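Local coordinates for protein bacteriocin (Pseudomonas syringae pv. tomato, PDB 4FZL) that probably kills competing bacteria by degrading the peptidoglycan precursor lipid II, as a calcium-binding relative of colicin M, at residues 43-54 with 88-99; 109-119 with 222-232. All blocks are in the same frame, centred on the assembly; numbering follows the deposited sequence. Where two conformers were deposited one is given.

Contact 1: 43-54 with 88-99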
loop_
_atom_site.group_PDB
_atom_site.type_symbol
_atom_site.label_atom_id
_atom_site.label_comp_id
_atom_site.label_asym_id
_atom_site.label_seq_id
_atom_site.Cartn_x
_atom_site.Cartn_y
_atom_site.Cartn_z
ATOM N N LEU A 43 -11.804 8.082 -7.333
ATOM C CA LEU A 43 -10.852 7.015 -7.135
ATOM C C LEU A 43 -9.511 7.357 -7.809
ATOM O O LEU A 43 -8.428 7.159 -7.245
ATOM C CB LEU A 43 -11.442 5.710 -7.677
ATOM C CG LEU A 43 -10.541 4.496 -7.482
ATOM C CD1 LEU A 43 -10.145 4.242 -6.030
ATOM C CD2 LEU A 43 -11.246 3.245 -8.020
ATOM N N LYS A 44 -9.583 7.884 -9.045
ATOM C CA LYS A 44 -8.393 8.332 -9.701
ATOM C C LYS A 44 -7.647 9.495 -9.023
ATOM O O LYS A 44 -6.422 9.567 -9.040
ATOM C CB LYS A 44 -8.671 8.586 -11.201
ATOM C CG LYS A 44 -8.905 7.352 -12.055
ATOM C CD LYS A 44 -9.006 7.558 -13.571
ATOM C CE LYS A 44 -10.348 8.023 -13.950
ATOM N NZ LYS A 44 -10.380 8.196 -15.457
ATOM N N THR A 45 -8.423 10.375 -8.396
ATOM C CA THR A 45 -7.843 11.468 -7.636
ATOM C C THR A 45 -7.118 10.887 -6.407
ATOM O O THR A 45 -6.041 11.391 -6.045
ATOM C CB THR A 45 -8.915 12.508 -7.243
ATOM O OG1 THR A 45 -9.512 13.008 -8.438
ATOM C CG2 THR A 45 -8.359 13.676 -6.298
ATOM N N PHE A 46 -7.763 9.900 -5.723
ATOM C CA PHE A 46 -7.080 9.283 -4.589
ATOM C C PHE A 46 -5.718 8.715 -5.043
ATOM O O PHE A 46 -4.720 8.807 -4.297
ATOM C CB PHE A 46 -7.883 8.155 -3.944
ATOM C CG PHE A 46 -9.250 8.501 -3.438
ATOM C CD1 PHE A 46 -9.639 9.798 -3.098
ATOM C CD2 PHE A 46 -10.177 7.504 -3.317
ATOM C CE1 PHE A 46 -10.908 10.055 -2.707
ATOM C CE2 PHE A 46 -11.460 7.750 -2.836
ATOM C CZ PHE A 46 -11.818 9.056 -2.545
ATOM N N ALA A 47 -5.733 8.014 -6.192
ATOM C CA ALA A 47 -4.473 7.449 -6.601
ATOM C C ALA A 47 -3.424 8.504 -6.919
ATOM O O ALA A 47 -2.244 8.337 -6.621
ATOM C CB ALA A 47 -4.749 6.645 -7.829
ATOM N N ALA A 48 -3.871 9.582 -7.579
ATOM C CA ALA A 48 -2.956 10.680 -7.862
ATOM C C ALA A 48 -2.410 11.347 -6.575
ATOM O O ALA A 48 -1.221 11.772 -6.533
ATOM C CB ALA A 48 -3.641 11.706 -8.773
ATOM N N ALA A 49 -3.314 11.527 -5.596
ATOM C CA ALA A 49 -2.919 12.202 -4.388
ATOM C C ALA A 49 -1.911 11.304 -3.615
ATOM O O ALA A 49 -0.930 11.762 -3.044
ATOM C CB ALA A 49 -4.170 12.503 -3.549
ATOM N N ASP A 50 -2.187 10.001 -3.584
ATOM C CA ASP A 50 -1.257 9.079 -2.962
ATOM C C ASP A 50 0.101 9.113 -3.644
ATOM O O ASP A 50 1.125 9.058 -2.982
ATOM C CB ASP A 50 -1.773 7.642 -3.049
ATOM C CG ASP A 50 -0.924 6.648 -2.315
ATOM O OD1 ASP A 50 -0.978 6.620 -1.060
ATOM O OD2 ASP A 50 -0.230 5.882 -2.939
ATOM N N GLN A 51 0.108 9.105 -4.971
ATOM C CA GLN A 51 1.346 9.241 -5.697
ATOM C C GLN A 51 2.149 10.507 -5.264
ATOM O O GLN A 51 3.363 10.477 -5.069
ATOM C CB GLN A 51 1.043 9.205 -7.218
ATOM C CG GLN A 51 2.212 9.295 -8.187
ATOM C CD GLN A 51 2.997 8.060 -8.281
ATOM O OE1 GLN A 51 2.435 6.999 -8.203
ATOM N NE2 GLN A 51 4.297 8.175 -8.466
ATOM N N ARG A 52 1.448 11.633 -5.183
ATOM C CA ARG A 52 2.089 12.816 -4.741
ATOM C C ARG A 52 2.588 12.749 -3.260
ATOM O O ARG A 52 3.670 13.284 -2.970
ATOM C CB ARG A 52 1.229 14.088 -4.890
ATOM C CG ARG A 52 0.913 14.448 -6.334
ATOM C CD ARG A 52 0.318 15.832 -6.353
ATOM N NE ARG A 52 -0.120 16.236 -7.684
ATOM C CZ ARG A 52 -0.448 17.490 -8.012
ATOM N NH1 ARG A 52 -0.405 18.465 -7.104
ATOM N NH2 ARG A 52 -0.851 17.767 -9.238
ATOM N N GLU A 53 1.811 12.123 -2.372
ATOM C CA GLU A 53 2.296 11.885 -1.016
ATOM C C GLU A 53 3.588 10.997 -1.046
ATOM O O GLU A 53 4.520 11.279 -0.266
ATOM C CB GLU A 53 1.224 11.266 -0.132
ATOM C CG GLU A 53 1.585 11.211 1.321
ATOM C CD GLU A 53 0.465 10.659 2.224
ATOM O OE1 GLU A 53 0.375 11.080 3.399
ATOM O OE2 GLU A 53 -0.318 9.844 1.741
ATOM N N ALA A 54 3.655 10.037 -1.962
ATOM C CA ALA A 54 4.853 9.221 -2.049
ATOM C C ALA A 54 6.074 10.041 -2.459
ATOM O O ALA A 54 7.210 9.655 -2.177
ATOM C CB ALA A 54 4.698 8.086 -3.039
ATOM N N HIS A 88 4.171 3.976 -11.002
ATOM C CA HIS A 88 3.348 4.240 -9.816
ATOM C C HIS A 88 4.045 3.800 -8.575
ATOM O O HIS A 88 4.671 2.746 -8.532
ATOM C CB HIS A 88 1.991 3.513 -9.909
ATOM C CG HIS A 88 1.020 4.229 -10.790
ATOM N ND1 HIS A 88 0.066 5.074 -10.310
ATOM C CD2 HIS A 88 0.917 4.250 -12.184
ATOM C CE1 HIS A 88 -0.616 5.594 -11.344
ATOM N NE2 HIS A 88 -0.071 5.124 -12.497
ATOM N N VAL A 89 3.860 4.565 -7.529
ATOM C CA VAL A 89 4.486 4.349 -6.263
ATOM C C VAL A 89 3.414 4.567 -5.199
ATOM O O VAL A 89 2.773 5.618 -5.124
ATOM C CB VAL A 89 5.638 5.353 -6.016
ATOM C CG1 VAL A 89 6.307 5.055 -4.660
ATOM C CG2 VAL A 89 6.671 5.270 -7.170
ATOM N N LEU A 90 3.356 3.640 -4.281
ATOM C CA LEU A 90 2.498 3.683 -3.114
ATOM C C LEU A 90 3.179 4.387 -1.912
ATOM O O LEU A 90 4.273 4.095 -1.521
ATOM C CB LEU A 90 2.047 2.315 -2.661
ATOM C CG LEU A 90 1.298 1.446 -3.684
ATOM C CD1 LEU A 90 0.999 -0.028 -3.320
ATOM C CD2 LEU A 90 -0.003 2.145 -4.091
ATOM N N SER A 91 2.475 5.347 -1.351
ATOM C CA SER A 91 3.019 6.051 -0.273
ATOM C C SER A 91 3.043 5.428 1.119
ATOM O O SER A 91 3.811 5.889 1.975
ATOM C CB SER A 91 2.267 7.394 -0.193
ATOM O OG SER A 91 1.087 7.346 0.593
ATOM N N GLY A 92 2.146 4.484 1.350
ATOM C CA GLY A 92 1.910 3.974 2.675
ATOM C C GLY A 92 0.955 4.797 3.520
ATOM O O GLY A 92 0.683 4.465 4.691
ATOM N N GLY A 93 0.402 5.841 2.920
ATOM C CA GLY A 93 -0.532 6.675 3.574
ATOM C C GLY A 93 -2.001 6.241 3.465
ATOM O O GLY A 93 -2.300 5.186 2.980
ATOM N N LEU A 94 -2.900 7.145 3.913
ATOM C CA LEU A 94 -4.339 6.924 4.004
ATOM C C LEU A 94 -4.924 6.316 2.704
ATOM O O LEU A 94 -5.757 5.347 2.719
ATOM C CB LEU A 94 -5.015 8.278 4.185
ATOM C CG LEU A 94 -6.515 8.356 4.353
ATOM C CD1 LEU A 94 -6.961 7.381 5.447
ATOM C CD2 LEU A 94 -6.855 9.806 4.673
ATOM N N MET A 95 -4.467 6.864 1.561
ATOM C CA MET A 95 -5.069 6.508 0.279
ATOM C C MET A 95 -4.363 5.394 -0.440
ATOM O O MET A 95 -4.721 5.038 -1.592
ATOM C CB MET A 95 -5.262 7.732 -0.614
ATOM C CG MET A 95 -6.480 8.580 -0.089
ATOM S SD MET A 95 -6.594 10.133 -0.949
ATOM C CE MET A 95 -7.938 10.931 -0.106
ATOM N N THR A 96 -3.367 4.808 0.169
ATOM C CA THR A 96 -2.611 3.725 -0.472
ATOM C C THR A 96 -3.498 2.533 -0.920
ATOM O O THR A 96 -3.388 2.076 -2.069
ATOM C CB THR A 96 -1.424 3.304 0.378
ATOM O OG1 THR A 96 -0.376 4.226 0.173
ATOM C CG2 THR A 96 -0.886 1.876 -0.040
ATOM N N PRO A 97 -4.417 2.050 -0.055
ATOM C CA PRO A 97 -5.199 0.887 -0.564
ATOM C C PRO A 97 -6.084 1.303 -1.758
ATOM O O PRO A 97 -6.408 0.499 -2.600
ATOM C CB PRO A 97 -6.056 0.445 0.624
ATOM C CG PRO A 97 -5.670 1.319 1.739
ATOM C CD PRO A 97 -4.561 2.245 1.387
ATOM N N PHE A 98 -6.529 2.572 -1.780
ATOM C CA PHE A 98 -7.308 3.052 -2.920
ATOM C C PHE A 98 -6.461 3.157 -4.170
ATOM O O PHE A 98 -6.917 2.966 -5.303
ATOM C CB PHE A 98 -7.944 4.393 -2.622
ATOM C CG PHE A 98 -9.014 4.311 -1.571
ATOM C CD1 PHE A 98 -10.288 3.897 -1.878
ATOM C CD2 PHE A 98 -8.717 4.622 -0.253
ATOM C CE1 PHE A 98 -11.282 3.838 -0.864
ATOM C CE2 PHE A 98 -9.693 4.550 0.756
ATOM C CZ PHE A 98 -10.973 4.122 0.439
ATOM N N HIS A 99 -5.214 3.547 -3.981
ATOM C CA HIS A 99 -4.281 3.627 -5.115
ATOM C C HIS A 99 -4.079 2.224 -5.703
ATOM O O HIS A 99 -4.121 2.053 -6.915
ATOM C CB HIS A 99 -2.929 4.298 -4.610
ATOM C CG HIS A 99 -1.954 4.597 -5.696
ATOM N ND1 HIS A 99 -0.818 5.288 -5.463
ATOM C CD2 HIS A 99 -2.015 4.403 -7.061
ATOM C CE1 HIS A 99 -0.143 5.488 -6.600
ATOM N NE2 HIS A 99 -0.868 4.972 -7.596
HETATM O O HOH W 1 -2.167 8.207 0.869
HETATM O O HOH W 2 -1.664 9.799 4.665
#

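Contact 2: 109-119 with 222-232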
loop_
_atom_site.group_PDB
_atom_site.type_symbol
_atom_site.label_atom_id
_atom_site.label_comp_id
_atom_site.label_asym_id
_atom_site.label_seq_id
_atom_site.Cartn_x
_atom_site.Cartn_y
_atom_site.Cartn_z
ATOM N N GLY A 109 -2.101 -3.878 -15.717
ATOM C CA GLY A 109 -1.227 -4.969 -15.294
ATOM C C GLY A 109 0.215 -4.523 -15.061
ATOM O O GLY A 109 1.077 -5.345 -14.792
ATOM N N ALA A 110 0.507 -3.242 -15.155
ATOM C CA ALA A 110 1.892 -2.757 -14.943
ATOM C C ALA A 110 2.312 -3.035 -13.512
ATOM O O ALA A 110 1.489 -2.934 -12.606
ATOM C CB ALA A 110 1.995 -1.250 -15.219
ATOM N N PRO A 111 3.580 -3.397 -13.272
ATOM C CA PRO A 111 4.002 -3.455 -11.861
ATOM C C PRO A 111 3.881 -2.102 -11.140
ATOM O O PRO A 111 3.957 -1.055 -11.801
ATOM C CB PRO A 111 5.482 -3.840 -11.944
ATOM C CG PRO A 111 5.742 -4.254 -13.346
ATOM C CD PRO A 111 4.680 -3.648 -14.202
ATOM N N LEU A 112 3.732 -2.089 -9.791
ATOM C CA LEU A 112 3.592 -0.887 -8.948
ATOM C C LEU A 112 4.741 -1.090 -7.927
ATOM O O LEU A 112 5.159 -2.244 -7.616
ATOM C CB LEU A 112 2.135 -0.955 -8.288
ATOM C CG LEU A 112 1.526 -0.225 -7.159
ATOM C CD1 LEU A 112 1.477 1.218 -7.568
ATOM C CD2 LEU A 112 0.088 -0.602 -6.889
ATOM N N THR A 113 5.257 0.006 -7.393
ATOM C CA THR A 113 6.295 -0.011 -6.357
ATOM C C THR A 113 5.751 0.391 -5.033
ATOM O O THR A 113 5.028 1.382 -4.965
ATOM C CB THR A 113 7.480 0.861 -6.756
ATOM O OG1 THR A 113 7.983 0.376 -8.006
ATOM C CG2 THR A 113 8.550 0.878 -5.671
ATOM N N PHE A 114 6.049 -0.370 -3.982
ATOM C CA PHE A 114 5.691 -0.075 -2.618
ATOM C C PHE A 114 6.995 -0.062 -1.825
ATOM O O PHE A 114 7.428 -1.069 -1.370
ATOM C CB PHE A 114 4.717 -1.096 -2.019
ATOM C CG PHE A 114 3.946 -0.611 -0.805
ATOM C CD1 PHE A 114 4.260 0.510 -0.090
ATOM C CD2 PHE A 114 2.894 -1.330 -0.344
ATOM C CE1 PHE A 114 3.524 0.919 0.984
ATOM C CE2 PHE A 114 2.183 -0.976 0.774
ATOM C CZ PHE A 114 2.512 0.170 1.447
ATOM N N PRO A 115 7.680 1.087 -1.784
ATOM C CA PRO A 115 9.007 1.090 -1.120
ATOM C C PRO A 115 8.943 0.466 0.286
ATOM O O PRO A 115 8.009 0.787 1.052
ATOM C CB PRO A 115 9.388 2.569 -1.091
ATOM C CG PRO A 115 8.617 3.118 -2.297
ATOM C CD PRO A 115 7.306 2.413 -2.312
ATOM N N ILE A 116 9.923 -0.362 0.632
ATOM C CA ILE A 116 9.774 -1.091 1.909
ATOM C C ILE A 116 9.575 -0.153 3.117
ATOM O O ILE A 116 8.880 -0.501 4.070
ATOM C CB ILE A 116 10.966 -2.109 2.065
ATOM C CG1 ILE A 116 10.659 -3.188 3.098
ATOM C CG2 ILE A 116 12.283 -1.382 2.430
ATOM C CD1 ILE A 116 11.615 -4.380 3.104
ATOM N N GLN A 117 10.265 0.982 3.069
ATOM C CA GLN A 117 10.159 1.912 4.155
ATOM C C GLN A 117 8.754 2.586 4.320
ATOM O O GLN A 117 8.414 3.086 5.356
ATOM C CB GLN A 117 11.296 2.934 4.052
ATOM C CG GLN A 117 11.116 3.900 2.922
ATOM C CD GLN A 117 11.782 3.495 1.609
ATOM O OE1 GLN A 117 12.060 2.327 1.377
ATOM N NE2 GLN A 117 12.047 4.486 0.753
ATOM N N ASN A 118 7.926 2.492 3.260
ATOM C CA ASN A 118 6.575 3.002 3.283
ATOM C C ASN A 118 5.538 2.029 3.831
ATOM O O ASN A 118 4.422 2.469 4.159
ATOM C CB ASN A 118 6.097 3.455 1.918
ATOM C CG ASN A 118 6.885 4.637 1.348
ATOM O OD1 ASN A 118 7.806 5.131 1.985
ATOM N ND2 ASN A 118 6.580 5.014 0.083
ATOM N N VAL A 119 5.912 0.781 4.031
ATOM C CA VAL A 119 4.937 -0.217 4.408
ATOM C C VAL A 119 4.523 -0.074 5.876
ATOM O O VAL A 119 3.379 -0.310 6.226
ATOM C CB VAL A 119 5.515 -1.605 4.124
ATOM C CG1 VAL A 119 4.578 -2.723 4.674
ATOM C CG2 VAL A 119 5.775 -1.760 2.604
ATOM N N THR A 222 -7.084 -6.161 -13.892
ATOM C CA THR A 222 -5.899 -6.988 -14.190
ATOM C C THR A 222 -5.024 -7.006 -12.960
ATOM O O THR A 222 -4.657 -5.959 -12.418
ATOM C CB THR A 222 -5.103 -6.450 -15.391
ATOM O OG1 THR A 222 -6.012 -6.342 -16.497
ATOM C CG2 THR A 222 -3.941 -7.414 -15.775
ATOM N N SER A 223 -4.730 -8.221 -12.502
ATOM C CA SER A 223 -3.828 -8.429 -11.369
ATOM C C SER A 223 -2.422 -7.986 -11.794
ATOM O O SER A 223 -2.096 -7.896 -12.979
ATOM C CB SER A 223 -3.876 -9.929 -10.961
ATOM O OG SER A 223 -5.210 -10.212 -10.491
ATOM N N TYR A 224 -1.560 -7.777 -10.824
ATOM C CA TYR A 224 -0.259 -7.228 -11.077
ATOM C C TYR A 224 0.686 -7.503 -9.920
ATOM O O TYR A 224 0.256 -7.925 -8.829
ATOM C CB TYR A 224 -0.407 -5.722 -11.356
ATOM C CG TYR A 224 -0.986 -4.898 -10.197
ATOM C CD1 TYR A 224 -0.166 -4.441 -9.171
ATOM C CD2 TYR A 224 -2.359 -4.634 -10.097
ATOM C CE1 TYR A 224 -0.719 -3.643 -8.185
ATOM C CE2 TYR A 224 -2.904 -3.896 -9.036
ATOM C CZ TYR A 224 -2.053 -3.403 -8.106
ATOM O OH TYR A 224 -2.553 -2.673 -7.050
ATOM N N SER A 225 1.954 -7.179 -10.136
ATOM C CA SER A 225 3.038 -7.406 -9.174
ATOM C C SER A 225 3.253 -6.092 -8.428
ATOM O O SER A 225 3.362 -5.033 -9.022
ATOM C CB SER A 225 4.276 -7.901 -9.957
ATOM O OG SER A 225 5.421 -7.921 -9.116
ATOM N N ILE A 226 3.458 -6.215 -7.105
ATOM C CA ILE A 226 3.871 -5.144 -6.270
ATOM C C ILE A 226 5.337 -5.445 -5.892
ATOM O O ILE A 226 5.648 -6.425 -5.188
ATOM C CB ILE A 226 2.977 -4.947 -5.022
ATOM C CG1 ILE A 226 1.540 -4.607 -5.439
ATOM C CG2 ILE A 226 3.513 -3.824 -4.112
ATOM C CD1 ILE A 226 0.623 -4.219 -4.320
ATOM N N GLU A 227 6.234 -4.544 -6.318
ATOM C CA GLU A 227 7.648 -4.614 -5.971
ATOM C C GLU A 227 7.868 -3.900 -4.689
ATOM O O GLU A 227 7.298 -2.817 -4.506
ATOM C CB GLU A 227 8.500 -4.017 -7.091
ATOM C CG GLU A 227 8.291 -4.734 -8.374
ATOM C CD GLU A 227 9.150 -4.305 -9.532
ATOM O OE1 GLU A 227 9.924 -3.357 -9.410
ATOM O OE2 GLU A 227 9.074 -5.001 -10.548
ATOM N N ILE A 228 8.654 -4.476 -3.786
ATOM C CA ILE A 228 8.795 -3.940 -2.439
ATOM C C ILE A 228 10.323 -3.727 -2.179
ATOM O O ILE A 228 10.942 -4.475 -1.434
ATOM C CB ILE A 228 8.182 -4.832 -1.364
ATOM C CG1 ILE A 228 6.770 -5.173 -1.674
ATOM C CG2 ILE A 228 8.274 -4.122 -0.031
ATOM C CD1 ILE A 228 6.082 -6.155 -0.689
ATOM N N PRO A 229 10.906 -2.722 -2.915
ATOM C CA PRO A 229 12.342 -2.601 -2.935
ATOM C C PRO A 229 12.891 -1.991 -1.663
ATOM O O PRO A 229 12.155 -1.301 -0.974
ATOM C CB PRO A 229 12.595 -1.676 -4.159
ATOM C CG PRO A 229 11.403 -0.719 -4.092
ATOM C CD PRO A 229 10.254 -1.659 -3.723
ATOM N N GLY A 230 14.200 -2.213 -1.397
ATOM C CA GLY A 230 14.920 -1.549 -0.332
ATOM C C GLY A 230 15.221 -2.496 0.816
ATOM O O GLY A 230 14.799 -3.624 0.846
ATOM N N SER A 231 15.883 -1.981 1.815
ATOM C CA SER A 231 16.184 -2.739 2.969
ATOM C C SER A 231 16.018 -1.905 4.201
ATOM O O SER A 231 16.160 -0.685 4.136
ATOM C CB SER A 231 17.596 -3.323 2.807
ATOM O OG SER A 231 18.532 -2.245 2.833
ATOM N N LEU A 232 15.662 -2.578 5.290
ATOM C CA LEU A 232 15.511 -1.965 6.587
ATOM C C LEU A 232 16.609 -2.533 7.487
ATOM O O LEU A 232 16.562 -3.735 7.849
ATOM C CB LEU A 232 14.199 -2.306 7.202
ATOM C CG LEU A 232 12.990 -1.777 6.429
ATOM C CD1 LEU A 232 11.694 -2.347 7.056
ATOM C CD2 LEU A 232 13.043 -0.258 6.366
HETATM O O HOH W 3 -3.781 -3.568 -13.576
HETATM O O HOH W 4 2.671 -6.541 -12.817
HETATM O O HOH W 5 -0.008 -8.073 -14.744
HETATM O O HOH W 6 10.292 -1.012 -7.852
HETATM O O HOH W 7 12.978 1.476 -1.039
#

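Contact 1: 43-54 with 88-99
D50 and H99 each swing CG to the far side of their own backbone nitrogen (chi1 -175° and -173°), and the two torsions bring a carboxylate from helix 37-54 against the edge of an imidazole on helix 96-106. The two planes stand 78° apart. H99 ND1 donates to D50 OD2 over 2.7 Å, with the oxygen in the ring plane but met on its anti side; S91 N reaches the same oxygen from the syn side, tilted out of the carboxylate plane. D50 OD1 accepts from T96 OG1 at 2.8 Å and from a water that also bridges E53 OE2 and M95 N. S91 OG lies 2.7 Å from D50 OD1, although its single proton could serve E53 OE2 instead. This hydroxyl accepts from G93 N in an ST turn.

A47 O lies over the centre of one face of the H99 ring, 3.5 Å from H99 CE1, while H99 NE2 and H88 ND1 share a hydrogen bond of 2.9 Å. The bend about the CB-CG bond of Q51 lets OE1 take V89 N at 2.9 Å. Toward the other end the chemistry turns apolar: F46 presents its edge to the face of F98, centroids 5.2 Å apart, and M95 CE rests 3.6 Å from F46 CD1, while M95 SD approaches the ring obliquely in a Met-aromatic contact. W207 and Y17 extend this cluster.

Donors from S91, T96 and H99 thus converge on a buried acid, which probably favours its ionised form and ties both the loop and the start of helix 96-106 to helix 37-54.

Contact 2: 109-119 with 222-232
The Y224 ring meets L112 obliquely, with CD2 of L112 3.4 Å from CE1 of Y224, while T222 O lies in plane at the ring's edge. H103 makes an edge-to-face pair with this ring, the Y197 ring also meets it with planes only about 20° apart, and the Y224 hydroxyl bonds to A100 O. The F114 ring has V119 CG2 over the centre of one face, 3.7 Å above it; F114 CB touches I226 CG2 at 3.6 Å.

Between these groups runs a short parallel ladder. L112 N donates to S225 O at 3.1 Å and L112 O accepts from E227 N at 2.9 Å. F114 N then bonds to E227 O at 2.8 Å. Beyond the regular strands the pattern continues, I116 N reaching P229 O at 2.9 Å. At the opposite end three waters link G109 to T222, S223 and S225.

I116, with CG1 opposite its backbone N (chi1 -162°), leaves CG2 facing the backbone of G230 and meets L232 tip to tip. T113 CG2 packs on the P229 ring, on the face of the sheet opposite L112 and I226.

Strand 112-113 pairs in parallel with strand 224-227, which pairs in turn with strand 184-197, carrier of the calcium ligand D195; T113 also bonds through its backbone to H88 and L90. Helix 159-165 packs against F114, I226 and V119, and helix 96-106 against L112 and F114.

Overall arrangement
The two contacts join separate parts of one chain by different chemistry. Contact 1 sets helix 37-54 against a loop and the first turn of helix 96-106 and relies on side chains, a buried carboxylate network beside an aromatic cluster; most of its touching residues are buried. Contact 2 is a short parallel strand pair continued by loops and relies on the backbone, with aliphatic and aromatic groups buried on the L112 and I226 face and more exposed prolines and waters at its margins. They adjoin: L90 N probably bonds to T113 O and L90 O to N118 ND2, while H88 packs on L112. Residues 88-90 therefore lie between helix 37-54 and the sheet.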